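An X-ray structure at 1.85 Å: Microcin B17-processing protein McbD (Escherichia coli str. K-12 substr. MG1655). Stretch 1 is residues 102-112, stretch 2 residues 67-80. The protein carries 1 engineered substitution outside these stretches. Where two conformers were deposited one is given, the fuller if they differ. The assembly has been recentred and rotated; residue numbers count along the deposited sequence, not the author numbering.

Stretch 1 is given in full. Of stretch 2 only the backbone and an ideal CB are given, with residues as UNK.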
# COMPACT_ATOMS: atom_id res chain seq x y z
N GLU E 102 -33.89 -3.76 63.60
CA GLU E 102 -34.13 -3.19 62.29
C GLU E 102 -33.31 -3.91 61.22
O GLU E 102 -33.83 -4.15 60.14
CB GLU E 102 -33.88 -1.67 62.23
CG GLU E 102 -34.25 -1.08 60.86
CD GLU E 102 -34.40 0.44 60.80
OE1 GLU E 102 -34.55 1.09 61.86
OE2 GLU E 102 -34.37 0.99 59.67
N ILE E 103 -32.06 -4.26 61.53
CA ILE E 103 -31.19 -4.98 60.59
C ILE E 103 -31.73 -6.36 60.26
O ILE E 103 -31.74 -6.73 59.08
CB ILE E 103 -29.73 -5.08 61.10
CG1 ILE E 103 -29.09 -3.69 61.13
CG2 ILE E 103 -28.91 -6.02 60.21
CD1 ILE E 103 -27.87 -3.60 62.01
N ILE E 104 -32.18 -7.14 61.25
CA ILE E 104 -32.61 -8.50 60.93
C ILE E 104 -33.99 -8.60 60.29
O ILE E 104 -34.29 -9.63 59.68
CB ILE E 104 -32.44 -9.53 62.09
CG1 ILE E 104 -33.42 -9.30 63.24
CG2 ILE E 104 -30.98 -9.56 62.56
CD1 ILE E 104 -33.35 -10.39 64.30
N THR E 105 -34.81 -7.55 60.37
CA THR E 105 -36.14 -7.58 59.73
C THR E 105 -36.17 -6.89 58.37
O THR E 105 -37.15 -7.04 57.64
CB THR E 105 -37.25 -6.99 60.62
OG1 THR E 105 -37.00 -5.60 60.86
CG2 THR E 105 -37.34 -7.73 61.96
N HIS E 106 -35.13 -6.13 58.02
CA HIS E 106 -35.11 -5.43 56.75
C HIS E 106 -34.93 -6.44 55.59
O HIS E 106 -34.13 -7.38 55.67
CB HIS E 106 -34.00 -4.38 56.72
CG HIS E 106 -33.99 -3.56 55.47
ND1 HIS E 106 -34.96 -2.62 55.20
CD2 HIS E 106 -33.15 -3.55 54.41
CE1 HIS E 106 -34.71 -2.06 54.03
NE2 HIS E 106 -33.61 -2.60 53.53
N LYS E 107 -35.70 -6.23 54.52
CA LYS E 107 -35.61 -7.04 53.32
C LYS E 107 -34.58 -6.41 52.37
O LYS E 107 -34.87 -5.44 51.68
CB LYS E 107 -36.98 -7.16 52.64
CG LYS E 107 -38.00 -7.97 53.44
CD LYS E 107 -39.21 -8.39 52.60
CE LYS E 107 -39.96 -9.58 53.20
NZ LYS E 107 -39.12 -10.82 53.28
N PHE E 108 -33.36 -6.97 52.37
CA PHE E 108 -32.27 -6.50 51.49
C PHE E 108 -32.41 -7.03 50.06
O PHE E 108 -32.78 -8.18 49.84
CB PHE E 108 -30.91 -6.96 52.01
CG PHE E 108 -30.48 -6.25 53.25
CD1 PHE E 108 -30.79 -6.76 54.51
CD2 PHE E 108 -29.76 -5.07 53.17
CE1 PHE E 108 -30.38 -6.11 55.66
CE2 PHE E 108 -29.35 -4.41 54.32
CZ PHE E 108 -29.66 -4.93 55.57
N LYS E 109 -32.06 -6.18 49.10
CA LYS E 109 -31.89 -6.64 47.73
C LYS E 109 -30.74 -7.66 47.74
O LYS E 109 -29.78 -7.51 48.49
CB LYS E 109 -31.58 -5.47 46.81
CG LYS E 109 -32.65 -4.38 46.72
CD LYS E 109 -33.91 -4.90 46.06
CE LYS E 109 -34.92 -3.79 45.80
NZ LYS E 109 -34.64 -3.06 44.53
N THR E 110 -30.88 -8.72 46.97
CA THR E 110 -29.96 -9.85 46.98
C THR E 110 -29.16 -9.98 45.68
O THR E 110 -29.60 -9.56 44.61
CB THR E 110 -30.74 -11.17 47.14
OG1 THR E 110 -31.74 -11.25 46.13
CG2 THR E 110 -31.39 -11.25 48.50
N VAL E 111 -27.98 -10.55 45.81
CA VAL E 111 -27.20 -11.06 44.69
C VAL E 111 -26.68 -12.44 45.03
O VAL E 111 -26.49 -12.78 46.20
CB VAL E 111 -26.00 -10.17 44.31
CG1 VAL E 111 -26.50 -8.86 43.74
CG2 VAL E 111 -25.06 -9.93 45.48
N ARG E 112 -26.41 -13.20 43.97
CA ARG E 112 -25.97 -14.58 44.07
C ARG E 112 -24.54 -14.63 44.65
O ARG E 112 -23.74 -13.72 44.42
CB ARG E 112 -26.06 -15.28 42.69
CG ARG E 112 -24.98 -14.83 41.70
CD ARG E 112 -25.22 -15.36 40.30
NE ARG E 112 -26.28 -14.66 39.60
CZ ARG E 112 -26.17 -13.44 39.06
NH1 ARG E 112 -25.05 -12.71 39.16
NH2 ARG E 112 -27.22 -12.92 38.44
N UNK E 67 -24.13 -1.87 35.90
CA UNK E 67 -24.84 -3.01 35.29
C UNK E 67 -25.47 -4.06 36.20
O UNK E 67 -26.06 -5.02 35.67
CB UNK E 67 -23.86 -3.74 34.37
N UNK E 68 -25.42 -3.88 37.52
CA UNK E 68 -25.96 -4.89 38.42
C UNK E 68 -27.49 -4.78 38.47
O UNK E 68 -28.02 -3.68 38.66
CB UNK E 68 -25.36 -4.74 39.82
N UNK E 69 -28.18 -5.92 38.31
CA UNK E 69 -29.61 -6.03 38.62
C UNK E 69 -29.75 -7.11 39.69
O UNK E 69 -29.20 -8.20 39.55
CB UNK E 69 -30.44 -6.36 37.38
N UNK E 70 -30.47 -6.79 40.76
CA UNK E 70 -30.61 -7.69 41.92
C UNK E 70 -31.64 -8.77 41.67
O UNK E 70 -32.51 -8.63 40.84
CB UNK E 70 -31.00 -6.90 43.17
N UNK E 71 -31.52 -9.86 42.42
CA UNK E 71 -32.29 -11.05 42.12
C UNK E 71 -33.47 -11.29 43.02
O UNK E 71 -34.00 -12.41 43.03
CB UNK E 71 -31.37 -12.27 42.18
N UNK E 72 -33.90 -10.27 43.75
CA UNK E 72 -34.96 -10.43 44.74
C UNK E 72 -34.70 -9.64 46.00
O UNK E 72 -33.80 -8.77 46.05
CB UNK E 72 -35.13 -11.91 45.09
N UNK E 73 -35.48 -9.95 47.03
CA UNK E 73 -35.47 -9.19 48.26
C UNK E 73 -35.76 -10.17 49.41
O UNK E 73 -36.77 -10.85 49.39
CB UNK E 73 -36.49 -8.05 48.22
N UNK E 74 -34.84 -10.25 50.37
CA UNK E 74 -34.92 -11.19 51.48
C UNK E 74 -34.24 -10.59 52.70
O UNK E 74 -33.40 -9.70 52.57
CB UNK E 74 -34.28 -12.53 51.11
N UNK E 75 -34.59 -11.11 53.88
CA UNK E 75 -33.88 -10.77 55.11
C UNK E 75 -32.56 -11.54 55.12
O UNK E 75 -32.38 -12.51 54.36
CB UNK E 75 -34.72 -11.09 56.35
N UNK E 76 -31.65 -11.14 56.00
CA UNK E 76 -30.36 -11.80 56.10
C UNK E 76 -30.53 -13.30 56.39
O UNK E 76 -29.90 -14.12 55.73
CB UNK E 76 -29.51 -11.14 57.19
N UNK E 77 -31.41 -13.65 57.33
CA UNK E 77 -31.61 -15.06 57.72
C UNK E 77 -32.42 -15.91 56.74
O UNK E 77 -32.40 -17.13 56.84
CB UNK E 77 -32.31 -15.10 59.08
N UNK E 78 -33.13 -15.28 55.81
CA UNK E 78 -33.74 -16.00 54.66
C UNK E 78 -32.71 -16.28 53.56
O UNK E 78 -32.81 -17.27 52.82
CB UNK E 78 -34.90 -15.19 54.08
N UNK E 79 -31.70 -15.43 53.50
CA UNK E 79 -30.79 -15.28 52.37
C UNK E 79 -29.58 -16.21 52.43
O UNK E 79 -28.99 -16.52 51.39
CB UNK E 79 -30.31 -13.83 52.29
N UNK E 80 -29.20 -16.62 53.63
CA UNK E 80 -27.97 -17.38 53.86
C UNK E 80 -28.11 -18.21 55.13
O UNK E 80 -29.10 -18.04 55.85
CB UNK E 80 -26.76 -16.45 53.96

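Position 67 has nothing of stretch 1 near its CB, so stretch 1 sets no preference. It is Glu67. At position 68 CA-to-CB points toward stretch 1, yet the CB itself touches nothing. A branched or long apolar chain could reach Val111. The residue is Ile68, with CG2 4.2 Å from Val111 CG1. Position 69 points away, and many residues would fit. It is Val69.

At position 70 the CB lies 3.3 Å from Thr110 O and 4.0 Å from Lys109 CB. A small or beta-branched residue suits this spot. Thr70 is found, its CG2 3.7 Å from Lys109 CB.

Position 71 has phi/psi of -104/16, and an ideal CB has room, so glycine is not required. It is Gly71, whose N donates to Thr110 O at 2.9 Å. At position 72, with phi/psi 141/-167, a CB would be jammed against the preceding carbonyl O, which calls for glycine. Gly72 O accepts from Thr110 N at 3.1 Å.

Position 73 pairs antiparallel with Lys109, and both CBs lie on the same face of the sheet. Lys107 CB and Lys109 CD are near. A long polar or acidic chain would suit, as would a beta-branched one. Gln73 has OE1 3.2 Å from Lys109 CE and NE2 3.5 Å from Lys107 CB.

Position 74 shares the other face with Phe108. Its N donates to Phe108 O at 3.0 Å; its O accepts a weak bond from Phe108 N at 2.7 Å. The CB is 4.1 Å from Thr110 CG2, so a chain with an aliphatic base fits. It is Lys74; NZ bonds elsewhere in the structure.

Position 75 precedes a helix, so Ser, Thr, Asp or Asn could cap it. Thr75 OG1 accepts from position 78 N at 3.1 Å.

At position 76 Phe108 and Ile103 offer an apolar surface, suiting Leu, Ile or Met. Leu76 places CD2 4.0 Å from Phe108 CD1 and CD1 3.9 Å from Ile103 CG2.

Position 77 needs length to reach Ile104. Tyr77 brings its ring edge there, CE1 4.0 Å from Ile104 CG2.

Position 78 points toward stretch 1, where Lys107 offers a positive charge; an acid suits. Glu78 OE1 forms a salt bridge with Lys107 NZ at 3.3 Å and accepts from Thr75 N at 3.1 Å.

Position 79 points toward stretch 1, its CB 4.7 Å from Thr110 CG2. A flexible apolar chain fits. Met79 CE lies 3.7 Å from Thr110 CG2 and 3.8 Å from Phe108 CB. Position 80 is out of reach; it is Met80.

Stretch 2, residues 67-80: EIVTGGQKTLYEMM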
# COMPACT_ATOMS: atom_id res chain seq x y z
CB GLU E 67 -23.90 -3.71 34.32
CG GLU E 67 -23.53 -2.89 33.10
CD GLU E 67 -22.61 -3.64 32.14
OE1 GLU E 67 -22.01 -4.68 32.53
OE2 GLU E 67 -22.46 -3.20 30.98
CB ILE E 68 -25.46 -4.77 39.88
CG1 ILE E 68 -23.93 -4.63 39.98
CG2 ILE E 68 -25.96 -5.96 40.72
CD1 ILE E 68 -23.15 -5.92 39.98
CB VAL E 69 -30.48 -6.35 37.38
CG1 VAL E 69 -31.95 -6.56 37.76
CG2 VAL E 69 -30.36 -5.21 36.36
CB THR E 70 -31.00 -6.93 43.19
OG1 THR E 70 -32.25 -6.26 42.99
CG2 THR E 70 -29.93 -5.90 43.49
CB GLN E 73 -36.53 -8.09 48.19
CG GLN E 73 -36.14 -6.83 48.91
CD GLN E 73 -37.15 -5.72 48.72
OE1 GLN E 73 -37.19 -5.09 47.67
NE2 GLN E 73 -37.94 -5.46 49.73
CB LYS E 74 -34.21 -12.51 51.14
CG LYS E 74 -34.70 -13.23 49.89
CD LYS E 74 -34.14 -14.64 49.84
CE LYS E 74 -34.47 -15.33 48.53
NZ LYS E 74 -33.60 -16.51 48.31
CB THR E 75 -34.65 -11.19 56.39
OG1 THR E 75 -34.63 -12.63 56.51
CG2 THR E 75 -36.08 -10.68 56.39
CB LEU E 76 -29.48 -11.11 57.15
CG LEU E 76 -29.01 -9.68 56.85
CD1 LEU E 76 -28.17 -9.14 58.01
CD2 LEU E 76 -28.21 -9.58 55.55
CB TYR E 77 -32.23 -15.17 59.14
CG TYR E 77 -31.24 -14.90 60.26
CD1 TYR E 77 -30.91 -13.59 60.62
CD2 TYR E 77 -30.65 -15.96 60.96
CE1 TYR E 77 -30.01 -13.34 61.63
CE2 TYR E 77 -29.74 -15.71 61.98
CZ TYR E 77 -29.43 -14.40 62.32
OH TYR E 77 -28.54 -14.13 63.33
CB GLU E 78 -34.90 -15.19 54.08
CG GLU E 78 -36.15 -15.21 54.96
CD GLU E 78 -36.99 -13.96 54.85
OE1 GLU E 78 -36.86 -13.19 53.86
OE2 GLU E 78 -37.80 -13.74 55.78
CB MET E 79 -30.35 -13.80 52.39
CG MET E 79 -29.54 -13.25 51.27
SD MET E 79 -28.81 -11.66 51.72
CE MET E 79 -30.27 -10.68 52.01
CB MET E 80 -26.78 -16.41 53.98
CG MET E 80 -26.81 -15.46 55.18
SD MET E 80 -25.56 -14.16 55.08
CE MET E 80 -26.32 -12.99 53.94
O HOH W 1 -28.54 -10.35 37.36
O HOH W 2 -32.43 -8.86 57.30
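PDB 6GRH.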